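Local coordinates for ESXA (Geobacillus thermodenitrificans, PDB 3ZBH), which is of unknown function but belongs to the WXG100 (ESAT-6-like) family and is probably exported as a helical-hairpin dimer by a type VII secretion system, at residues A53-Q56 against Q57-L61; I7-T10 against P11-R15; E66-A69 against V70-N73. All coordinates share one frame; numbering follows the deposited sequence.

Interaction 1 of 3, residues A53-Q56 against Q57-L61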
ATOM      1  N   ALA B  53      10.605   6.840  17.244  1.00 56.43           N
ATOM      2  CA  ALA B  53       9.651   7.797  16.711  1.00 52.23           C
ATOM      3  C   ALA B  53       8.950   7.179  15.492  1.00 48.22           C
ATOM      4  O   ALA B  53       7.718   7.242  15.371  1.00 44.88           O
ATOM      5  CB  ALA B  53      10.350   9.109  16.359  1.00 48.14           C
ATOM      6  N   PHE B  54       9.742   6.563  14.612  1.00 43.06           N
ATOM      7  CA  PHE B  54       9.197   5.866  13.459  1.00 40.06           C
ATOM      8  C   PHE B  54       8.368   4.651  13.847  1.00 38.85           C
ATOM      9  O   PHE B  54       7.273   4.491  13.329  1.00 36.71           O
ATOM     10  CB  PHE B  54      10.270   5.487  12.432  1.00 39.58           C
ATOM     11  CG  PHE B  54       9.747   4.621  11.315  1.00 40.48           C
ATOM     12  CD1 PHE B  54       9.052   5.179  10.252  1.00 38.01           C
ATOM     13  CD2 PHE B  54       9.924   3.241  11.341  1.00 42.56           C
ATOM     14  CE1 PHE B  54       8.552   4.387   9.229  1.00 40.34           C
ATOM     15  CE2 PHE B  54       9.425   2.444  10.323  1.00 40.78           C
ATOM     16  CZ  PHE B  54       8.742   3.016   9.262  1.00 39.36           C
ATOM     17  N   ILE B  55       8.882   3.804  14.745  1.00 39.99           N
ATOM     18  CA  ILE B  55       8.240   2.513  15.074  1.00 39.89           C
ATOM     19  C   ILE B  55       6.858   2.636  15.657  1.00 39.47           C
ATOM     20  O   ILE B  55       5.983   1.822  15.360  1.00 36.03           O
ATOM     21  CB  ILE B  55       9.084   1.650  16.039  1.00 42.71           C
ATOM     22  CG1 ILE B  55      10.135   0.879  15.257  1.00 43.72           C
ATOM     23  CG2 ILE B  55       8.221   0.660  16.820  1.00 38.57           C
ATOM     24  CD1 ILE B  55      11.126   0.163  16.148  1.00 49.35           C
ATOM     25  N   GLN B  56       6.682   3.631  16.519  1.00 39.71           N
ATOM     26  CA  GLN B  56       5.416   3.854  17.196  1.00 40.77           C
ATOM     27  C   GLN B  56       4.321   4.244  16.196  1.00 37.81           C
ATOM     28  O   GLN B  56       3.223   3.726  16.266  1.00 38.20           O
ATOM     29  CB  GLN B  56       5.588   4.925  18.285  1.00 46.49           C
ATOM     30  CG  GLN B  56       4.603   4.825  19.440  1.00 52.16           C
ATOM     31  CD  GLN B  56       3.281   5.518  19.161  1.00 59.86           C
ATOM     32  OE1 GLN B  56       2.211   4.917  19.309  1.00 63.99           O
ATOM     33  NE2 GLN B  56       3.343   6.789  18.756  1.00 59.33           N
ATOM     34  N   GLN B  57       4.642   5.128  15.255  1.00 35.45           N
ATOM     35  CA  GLN B  57       3.692   5.528  14.214  1.00 37.24           C
ATOM     36  C   GLN B  57       3.442   4.404  13.219  1.00 33.49           C
ATOM     37  O   GLN B  57       2.310   4.126  12.879  1.00 31.34           O
ATOM     38  CB  GLN B  57       4.226   6.735  13.462  1.00 36.39           C
ATOM     39  CG  GLN B  57       4.243   8.004  14.304  1.00 42.33           C
ATOM     40  CD  GLN B  57       4.744   9.180  13.502  1.00 43.75           C
ATOM     41  OE1 GLN B  57       4.144   9.562  12.492  1.00 45.59           O
ATOM     42  NE2 GLN B  57       5.856   9.746  13.927  1.00 47.08           N
ATOM     43  N   TYR B  58       4.518   3.770  12.761  1.00 32.19           N
ATOM     44  CA  TYR B  58       4.426   2.613  11.876  1.00 30.58           C
ATOM     45  C   TYR B  58       3.499   1.529  12.437  1.00 30.36           C
ATOM     46  O   TYR B  58       2.524   1.107  11.772  1.00 28.71           O
ATOM     47  CB  TYR B  58       5.820   2.035  11.587  1.00 29.66           C
ATOM     48  CG  TYR B  58       5.720   0.779  10.764  1.00 29.13           C
ATOM     49  CD1 TYR B  58       5.258   0.846   9.461  1.00 29.22           C
ATOM     50  CD2 TYR B  58       6.032  -0.482  11.305  1.00 27.66           C
ATOM     51  CE1 TYR B  58       5.126  -0.285   8.678  1.00 30.36           C
ATOM     52  CE2 TYR B  58       5.931  -1.633  10.516  1.00 29.64           C
ATOM     53  CZ  TYR B  58       5.464  -1.522   9.209  1.00 30.13           C
ATOM     54  OH  TYR B  58       5.302  -2.613   8.397  1.00 29.07           O
ATOM     55  N   GLN B  59       3.785   1.078  13.656  1.00 29.45           N
ATOM     56  CA  GLN B  59       2.955   0.057  14.302  1.00 32.63           C
ATOM     57  C   GLN B  59       1.498   0.490  14.555  1.00 34.74           C
ATOM     58  O   GLN B  59       0.600  -0.355  14.633  1.00 35.56           O
ATOM     59  CB  GLN B  59       3.596  -0.460  15.595  1.00 34.05           C
ATOM     60  CG  GLN B  59       4.914  -1.223  15.390  1.00 37.97           C
ATOM     61  CD  GLN B  59       4.752  -2.562  14.684  1.00 40.84           C
ATOM     62  OE1 GLN B  59       5.606  -2.960  13.880  1.00 45.22           O
ATOM     63  NE2 GLN B  59       3.666  -3.265  14.975  1.00 38.39           N
ATOM     64  N   GLU B  60       1.263   1.792  14.686  1.00 32.99           N
ATOM     65  CA  GLU B  60      -0.111   2.299  14.772  1.00 36.21           C
ATOM     66  C   GLU B  60      -0.883   2.109  13.452  1.00 33.03           C
ATOM     67  O   GLU B  60      -2.097   1.900  13.452  1.00 32.31           O
ATOM     68  CB  GLU B  60      -0.099   3.781  15.185  1.00 40.70           C
ATOM     69  CG  GLU B  60      -1.406   4.291  15.778  1.00 49.53           C
ATOM     70  CD  GLU B  60      -2.279   5.025  14.772  1.00 56.17           C
ATOM     71  OE1 GLU B  60      -1.800   6.012  14.166  1.00 59.96           O
ATOM     72  OE2 GLU B  60      -3.454   4.622  14.589  1.00 59.22           O
ATOM     73  N   LEU B  61      -0.176   2.182  12.331  1.00 29.64           N
ATOM     74  CA  LEU B  61      -0.820   2.151  11.031  1.00 29.05           C
ATOM     75  C   LEU B  61      -0.892   0.754  10.437  1.00 28.26           C
ATOM     76  O   LEU B  61      -1.765   0.456   9.619  1.00 26.13           O
ATOM     77  CB  LEU B  61      -0.075   3.061  10.058  1.00 29.51           C
ATOM     78  CG  LEU B  61      -0.095   4.550  10.398  1.00 30.40           C
ATOM     79  CD1 LEU B  61       0.844   5.289   9.458  1.00 29.54           C
ATOM     80  CD2 LEU B  61      -1.510   5.103  10.312  1.00 28.14           C
TER
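Phe54 and Tyr58 sit one turn apart near the start of helix 48-95, their side chains side by side and pointing the same way. Both carry CG anti to the backbone N (chi1 173° and 175°), which sends the two rings off the same flank of the helix. The planes are nearly parallel, 11° apart, but slid so far that the rings barely overlap. What lies over the face of the Phe54 ring is instead a methylene: Tyr58 CB stands 4.1 Å from the ring centroid, in a CH-pi contact displaced toward CE2 and CZ. Ile55 CG2 touches Gln59 CG at 4.1 Å.

The backbone supplies the polar part. Tyr58 N donates to Phe54 O at 2.9 Å and Gln59 N to Ile55 O at the same length, both nearly straight, whereas the bond from Glu60 N to Gln56 O stretches to 3.2 Å and bends. Gln57 CG lies beside its backbone N, and the extended chain beyond runs back until NE2 makes a weak 3.4 Å bond to Ala53 O.

Tyr58 OH is hydrogen-bonded to Asp36 OD1 on helix 11-45, and Tyr21 of the second subunit meets the Phe54 ring edge-to-face. Aromatic carbon thus serves hairpin and dimer packing, with one hydroxyl anchored across the hairpin, while Gln56, Gln59 and Glu60 are exposed and Gln57, also exposed, touches Leu71 of the second subunit.

Interaction 2 of 3, residues I7-T10 against P11-R15; sequences IRLT and PEELR
This is a helix N-cap: Thr10 ends the N-terminal loop and Glu13 sits in the first turn of helix 11-45, the two forming a capping box. Thr10 OG1 accepts from Glu13 N at 3.2 Å, and in return Glu13 OE1 accepts from Thr10 N at 3.0 Å, so that each residue binds the other's backbone amide through its side chain. The first bond is fairly straight (161°). The second is more bent, and its N-H comes at the carboxylate from well above its plane.

Torsions bring the partners together. Thr10 OG1 lies between its own backbone N and carbonyl carbon (chi1 70°), facing the first turn, while the Glu13 chain runs extended beyond CG and crosses the threonine side chain at about a right angle. The other carboxylate oxygen, Glu13 OE2, accepts a hydrogen bond, modelled rather short, from a water that also donates to Arg8 O, carrying the grip two residues further back along the loop. A carboxylate beside the helix's first amides would probably also interact favourably with the helix dipole.

Regular helix bonding starts with Leu14 N donating to Thr10 O at 3.2 Å. Leu14 CD1 packs on Leu9 CB at 4.2 Å, the N'-to-N4 contact of a hydrophobic staple, beside the capping box. Around this end of the hairpin, Pro11 and Leu14 rest on Glu87 and Ala83 of helix 48-95, Arg15 forms a salt bridge with Glu87, and Leu9 and Leu14 also pack on Gly44 and Ile45 of the second subunit.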
ATOM      1  N   ILE B   7     -23.068   0.856 -18.438  1.00 45.42           N
ATOM      2  CA  ILE B   7     -22.434  -0.369 -18.884  1.00 38.75           C
ATOM      3  C   ILE B   7     -23.407  -1.545 -18.781  1.00 35.24           C
ATOM      4  O   ILE B   7     -24.060  -1.763 -17.749  1.00 31.83           O
ATOM      5  CB  ILE B   7     -21.126  -0.642 -18.079  1.00 42.96           C
ATOM      6  CG1 ILE B   7     -20.165   0.559 -18.184  1.00 43.80           C
ATOM      7  CG2 ILE B   7     -20.416  -1.926 -18.538  1.00 40.87           C
ATOM      8  CD1 ILE B   7     -19.458   0.710 -19.525  1.00 40.91           C
ATOM      9  N   ARG B   8     -23.496  -2.310 -19.853  1.00 28.70           N
ATOM     10  CA  ARG B   8     -24.099  -3.614 -19.781  1.00 28.19           C
ATOM     11  C   ARG B   8     -23.020  -4.601 -19.314  1.00 28.17           C
ATOM     12  O   ARG B   8     -22.184  -5.024 -20.097  1.00 24.92           O
ATOM     13  CB  ARG B   8     -24.682  -3.987 -21.135  1.00 30.98           C
ATOM     14  CG  ARG B   8     -25.780  -3.000 -21.563  1.00 35.44           C
ATOM     15  CD  ARG B   8     -26.489  -3.437 -22.831  1.00 40.23           C
ATOM     16  NE  ARG B   8     -27.433  -2.413 -23.303  1.00 45.22           N
ATOM     17  CZ  ARG B   8     -28.624  -2.668 -23.860  1.00 46.58           C
ATOM     18  NH1 ARG B   8     -29.057  -3.915 -24.022  1.00 45.14           N
ATOM     19  NH2 ARG B   8     -29.404  -1.660 -24.245  1.00 48.30           N
ATOM     20  N   LEU B   9     -23.049  -4.961 -18.032  1.00 24.79           N
ATOM     21  CA  LEU B   9     -21.919  -5.698 -17.429  1.00 24.04           C
ATOM     22  C   LEU B   9     -21.742  -7.103 -17.971  1.00 22.79           C
ATOM     23  O   LEU B   9     -22.731  -7.786 -18.279  1.00 20.34           O
ATOM     24  CB  LEU B   9     -22.056  -5.755 -15.897  1.00 23.19           C
ATOM     25  CG  LEU B   9     -22.050  -4.413 -15.160  1.00 22.77           C
ATOM     26  CD1 LEU B   9     -22.574  -4.595 -13.731  1.00 21.41           C
ATOM     27  CD2 LEU B   9     -20.669  -3.773 -15.158  1.00 23.81           C
ATOM     28  N   THR B  10     -20.475  -7.550 -18.032  1.00 20.28           N
ATOM     29  CA  THR B  10     -20.162  -8.920 -18.442  1.00 21.50           C
ATOM     30  C   THR B  10     -19.360  -9.695 -17.367  1.00 21.05           C
ATOM     31  O   THR B  10     -18.664  -9.100 -16.543  1.00 21.92           O
ATOM     32  CB  THR B  10     -19.327  -8.967 -19.758  1.00 22.63           C
ATOM     33  OG1 THR B  10     -18.012  -8.478 -19.497  1.00 23.21           O
ATOM     34  CG2 THR B  10     -19.940  -8.149 -20.841  1.00 22.91           C
ATOM     35  N   PRO B  11     -19.436 -11.025 -17.396  1.00 22.49           N
ATOM     36  CA  PRO B  11     -18.661 -11.818 -16.443  1.00 23.88           C
ATOM     37  C   PRO B  11     -17.152 -11.572 -16.556  1.00 23.34           C
ATOM     38  O   PRO B  11     -16.486 -11.522 -15.528  1.00 23.44           O
ATOM     39  CB  PRO B  11     -19.042 -13.271 -16.773  1.00 22.40           C
ATOM     40  CG  PRO B  11     -20.377 -13.172 -17.441  1.00 25.47           C
ATOM     41  CD  PRO B  11     -20.425 -11.835 -18.137  1.00 24.50           C
ATOM     42  N   GLU B  12     -16.624 -11.409 -17.768  0.50 23.10           N
ATOM     43  CA  GLU B  12     -15.178 -11.148 -17.919  0.50 24.54           C
ATOM     44  C   GLU B  12     -14.754  -9.805 -17.326  0.50 22.97           C
ATOM     45  O   GLU B  12     -13.676  -9.703 -16.755  0.50 22.31           O
ATOM     46  CB  GLU B  12     -14.698 -11.264 -19.372  0.50 26.06           C
ATOM     47  CG  GLU B  12     -13.183 -11.041 -19.528  0.50 29.24           C
ATOM     48  CD  GLU B  12     -12.343 -11.865 -18.549  0.50 31.43           C
ATOM     49  OE1 GLU B  12     -12.633 -13.074 -18.383  0.50 33.15           O
ATOM     50  OE2 GLU B  12     -11.386 -11.314 -17.940  0.50 30.52           O
ATOM     51  N   GLU B  13     -15.594  -8.780 -17.453  1.00 22.16           N
ATOM     52  CA  GLU B  13     -15.323  -7.506 -16.788  1.00 22.60           C
ATOM     53  C   GLU B  13     -15.200  -7.695 -15.291  1.00 20.76           C
ATOM     54  O   GLU B  13     -14.281  -7.179 -14.673  1.00 20.75           O
ATOM     55  CB  GLU B  13     -16.417  -6.472 -17.085  1.00 23.27           C
ATOM     56  CG  GLU B  13     -16.313  -5.899 -18.488  1.00 26.84           C
ATOM     57  CD  GLU B  13     -17.614  -5.300 -19.023  1.00 28.96           C
ATOM     58  OE1 GLU B  13     -18.614  -5.234 -18.290  1.00 26.15           O
ATOM     59  OE2 GLU B  13     -17.623  -4.902 -20.200  1.00 27.07           O
ATOM     60  N   LEU B  14     -16.160  -8.407 -14.703  1.00 21.27           N
ATOM     61  CA  LEU B  14     -16.157  -8.649 -13.259  1.00 22.08           C
ATOM     62  C   LEU B  14     -14.947  -9.455 -12.793  1.00 21.90           C
ATOM     63  O   LEU B  14     -14.375  -9.161 -11.747  1.00 21.88           O
ATOM     64  CB  LEU B  14     -17.441  -9.367 -12.836  1.00 19.97           C
ATOM     65  CG  LEU B  14     -18.589  -8.403 -12.441  1.00 21.20           C
ATOM     66  CD1 LEU B  14     -18.965  -7.468 -13.564  1.00 21.34           C
ATOM     67  CD2 LEU B  14     -19.832  -9.183 -12.017  1.00 20.96           C
ATOM     68  N   ARG B  15     -14.595 -10.495 -13.546  1.00 23.10           N
ATOM     69  CA  ARG B  15     -13.407 -11.292 -13.202  1.00 22.51           C
ATOM     70  C   ARG B  15     -12.127 -10.480 -13.311  1.00 21.75           C
ATOM     71  O   ARG B  15     -11.207 -10.653 -12.511  1.00 21.30           O
ATOM     72  CB  ARG B  15     -13.311 -12.529 -14.079  1.00 23.93           C
ATOM     73  CG  ARG B  15     -14.404 -13.515 -13.758  1.00 26.29           C
ATOM     74  CD  ARG B  15     -14.482 -14.675 -14.730  1.00 26.29           C
ATOM     75  NE  ARG B  15     -15.509 -15.589 -14.220  1.00 29.43           N
ATOM     76  CZ  ARG B  15     -16.431 -16.180 -14.971  1.00 27.64           C
ATOM     77  NH1 ARG B  15     -16.458 -15.965 -16.283  1.00 28.22           N
ATOM     78  NH2 ARG B  15     -17.308 -16.983 -14.398  1.00 29.06           N
TER
HETATM   79  O   HOH W   1     -19.799  -4.401 -21.428  1.00 23.85           O

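Interaction 3 of 3, residues E66-A69 against V70-N73; sequences EKMA and VLLN
Ala69 O is gripped twice: Asn73 N, one turn on, donates to it at 3.2 Å, and Ser25 OG of helix 11-45 is hydrogen-bonded to the same oxygen. A main-chain carbonyl in the middle of helix 48-95 thereby also pins the two arms of the hairpin together. The Asn73 amide comes in fairly straight (166°), and Asn73 OD1 has its own weak hydrogen bond to Asn22 ND2.

Three more rungs keep the helix regular. Leu71 N meets Lys67 O at 2.9 Å, Leu72 N meets Met68 O at the same distance, and Val70 N reaches Glu66 O at 3.1 Å.

Met68 carries the apolar part. Its chain leaves with CG anti to the backbone N (chi1 -177°), and bends at both following torsions bring its sulfur between two leucines. Met68 CG meets Leu72 CD1 at 3.8 Å, while Met68 SD lies 4.1 Å from Leu71 CD2 and 4.2 Å from Leu72 CD2; both leucine side chains run obliquely to the methionine. Leu72 CG also lies 3.2 Å from Met68 O, tight against that carbonyl.

Met68, Leu71 and Leu72 pack against Phe65, Phe54 and Leu35 of the second subunit, respectively, while Ala69 rests on Thr29 of its own chain. One helix thus faces both its hairpin partner and the other subunit, as in the dimeric four-helix bundles of WXG100 proteins.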
ATOM      1  N   GLU B  66      -3.400  -4.446   7.275  1.00 22.15           N
ATOM      2  CA  GLU B  66      -3.872  -5.841   7.279  1.00 22.36           C
ATOM      3  C   GLU B  66      -5.376  -5.855   7.043  1.00 21.48           C
ATOM      4  O   GLU B  66      -5.887  -6.725   6.380  1.00 20.87           O
ATOM      5  CB  GLU B  66      -3.532  -6.554   8.595  1.00 24.06           C
ATOM      6  CG  GLU B  66      -2.015  -6.678   8.857  1.00 24.81           C
ATOM      7  CD  GLU B  66      -1.240  -7.347   7.715  1.00 27.10           C
ATOM      8  OE1 GLU B  66      -1.806  -8.162   6.942  1.00 25.47           O
ATOM      9  OE2 GLU B  66      -0.030  -7.050   7.561  1.00 28.27           O
ATOM     10  N   LYS B  67      -6.085  -4.861   7.579  1.00 20.29           N
ATOM     11  CA  LYS B  67      -7.522  -4.773   7.317  1.00 20.92           C
ATOM     12  C   LYS B  67      -7.807  -4.512   5.845  1.00 17.81           C
ATOM     13  O   LYS B  67      -8.778  -5.003   5.295  1.00 20.10           O
ATOM     14  CB  LYS B  67      -8.160  -3.674   8.177  1.00 23.44           C
ATOM     15  CG  LYS B  67      -8.388  -4.051   9.632  1.00 27.01           C
ATOM     16  CD  LYS B  67      -8.609  -2.795  10.454  1.00 31.24           C
ATOM     17  CE  LYS B  67      -8.547  -3.012  11.957  1.00 37.47           C
ATOM     18  NZ  LYS B  67      -9.803  -3.655  12.428  1.00 41.52           N
ATOM     19  N   MET B  68      -6.977  -3.702   5.205  1.00 19.96           N
ATOM     20  CA  MET B  68      -7.159  -3.443   3.780  1.00 18.95           C
ATOM     21  C   MET B  68      -6.950  -4.738   2.996  1.00 18.20           C
ATOM     22  O   MET B  68      -7.677  -5.033   2.064  1.00 17.58           O
ATOM     23  CB  MET B  68      -6.197  -2.363   3.298  1.00 19.29           C
ATOM     24  CG  MET B  68      -6.384  -2.007   1.834  1.00 22.15           C
ATOM     25  SD  MET B  68      -7.898  -1.049   1.548  1.00 26.13           S
ATOM     26  CE  MET B  68      -7.301   0.586   1.983  1.00 24.86           C
ATOM     27  N   ALA B  69      -5.905  -5.482   3.348  1.00 18.14           N
ATOM     28  CA  ALA B  69      -5.646  -6.729   2.647  1.00 18.52           C
ATOM     29  C   ALA B  69      -6.838  -7.703   2.788  1.00 17.04           C
ATOM     30  O   ALA B  69      -7.243  -8.335   1.806  1.00 19.18           O
ATOM     31  CB  ALA B  69      -4.324  -7.343   3.127  1.00 17.70           C
ATOM     32  N   VAL B  70      -7.433  -7.797   3.970  1.00 16.63           N
ATOM     33  CA  VAL B  70      -8.615  -8.651   4.134  1.00 16.46           C
ATOM     34  C   VAL B  70      -9.751  -8.131   3.246  1.00 16.92           C
ATOM     35  O   VAL B  70     -10.383  -8.889   2.493  1.00 17.77           O
ATOM     36  CB  VAL B  70      -9.084  -8.684   5.608  1.00 18.81           C
ATOM     37  CG1 VAL B  70     -10.464  -9.306   5.735  1.00 18.32           C
ATOM     38  CG2 VAL B  70      -8.078  -9.443   6.484  1.00 20.38           C
ATOM     39  N   LEU B  71     -10.015  -6.830   3.338  1.00 17.38           N
ATOM     40  CA  LEU B  71     -11.112  -6.223   2.532  1.00 17.33           C
ATOM     41  C   LEU B  71     -10.978  -6.497   1.048  1.00 16.53           C
ATOM     42  O   LEU B  71     -11.935  -6.922   0.409  1.00 16.32           O
ATOM     43  CB  LEU B  71     -11.111  -4.703   2.741  1.00 17.10           C
ATOM     44  CG  LEU B  71     -12.016  -3.872   1.818  1.00 19.27           C
ATOM     45  CD1 LEU B  71     -13.441  -4.249   2.133  1.00 19.08           C
ATOM     46  CD2 LEU B  71     -11.751  -2.396   2.121  1.00 19.19           C
ATOM     47  N   LEU B  72      -9.785  -6.243   0.490  1.00 16.94           N
ATOM     48  CA  LEU B  72      -9.572  -6.397  -0.934  1.00 17.10           C
ATOM     49  C   LEU B  72      -9.767  -7.850  -1.355  1.00 18.78           C
ATOM     50  O   LEU B  72     -10.324  -8.114  -2.387  1.00 16.75           O
ATOM     51  CB  LEU B  72      -8.169  -5.925  -1.348  1.00 17.53           C
ATOM     52  CG  LEU B  72      -7.844  -4.434  -1.049  1.00 18.94           C
ATOM     53  CD1 LEU B  72      -6.358  -4.173  -1.252  1.00 19.82           C
ATOM     54  CD2 LEU B  72      -8.712  -3.414  -1.799  1.00 22.46           C
ATOM     55  N   ASN B  73      -9.286  -8.799  -0.549  1.00 18.61           N
ATOM     56  CA  ASN B  73      -9.557 -10.224  -0.884  1.00 19.74           C
ATOM     57  C   ASN B  73     -11.038 -10.615  -0.795  1.00 19.45           C
ATOM     58  O   ASN B  73     -11.512 -11.439  -1.579  1.00 19.41           O
ATOM     59  CB  ASN B  73      -8.752 -11.136   0.032  1.00 22.46           C
ATOM     60  CG  ASN B  73      -7.333 -11.317  -0.439  1.00 26.34           C
ATOM     61  OD1 ASN B  73      -7.068 -11.572  -1.623  1.00 30.93           O
ATOM     62  ND2 ASN B  73      -6.409 -11.181   0.471  1.00 26.78           N
TER

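Overall arrangement
From the N terminus, interaction 2 comes first, where the loop 7-10 enters helix 11-45. The chain then runs the length of that helix, turns, and comes back as helix 48-95, which holds interaction 1 near its start and interaction 3 about 20 Å further on, centre to centre. All three are local and follow in series, so none nests within or crosses another, and none closes a long loop. Interactions 1 and 2 lie on opposite sides of the chain's centre, their centres about 41 Å apart, with interaction 3 close to that centre. Each also touches the second subunit, and interactions 1 and 3 of opposite subunits meet across the dimer.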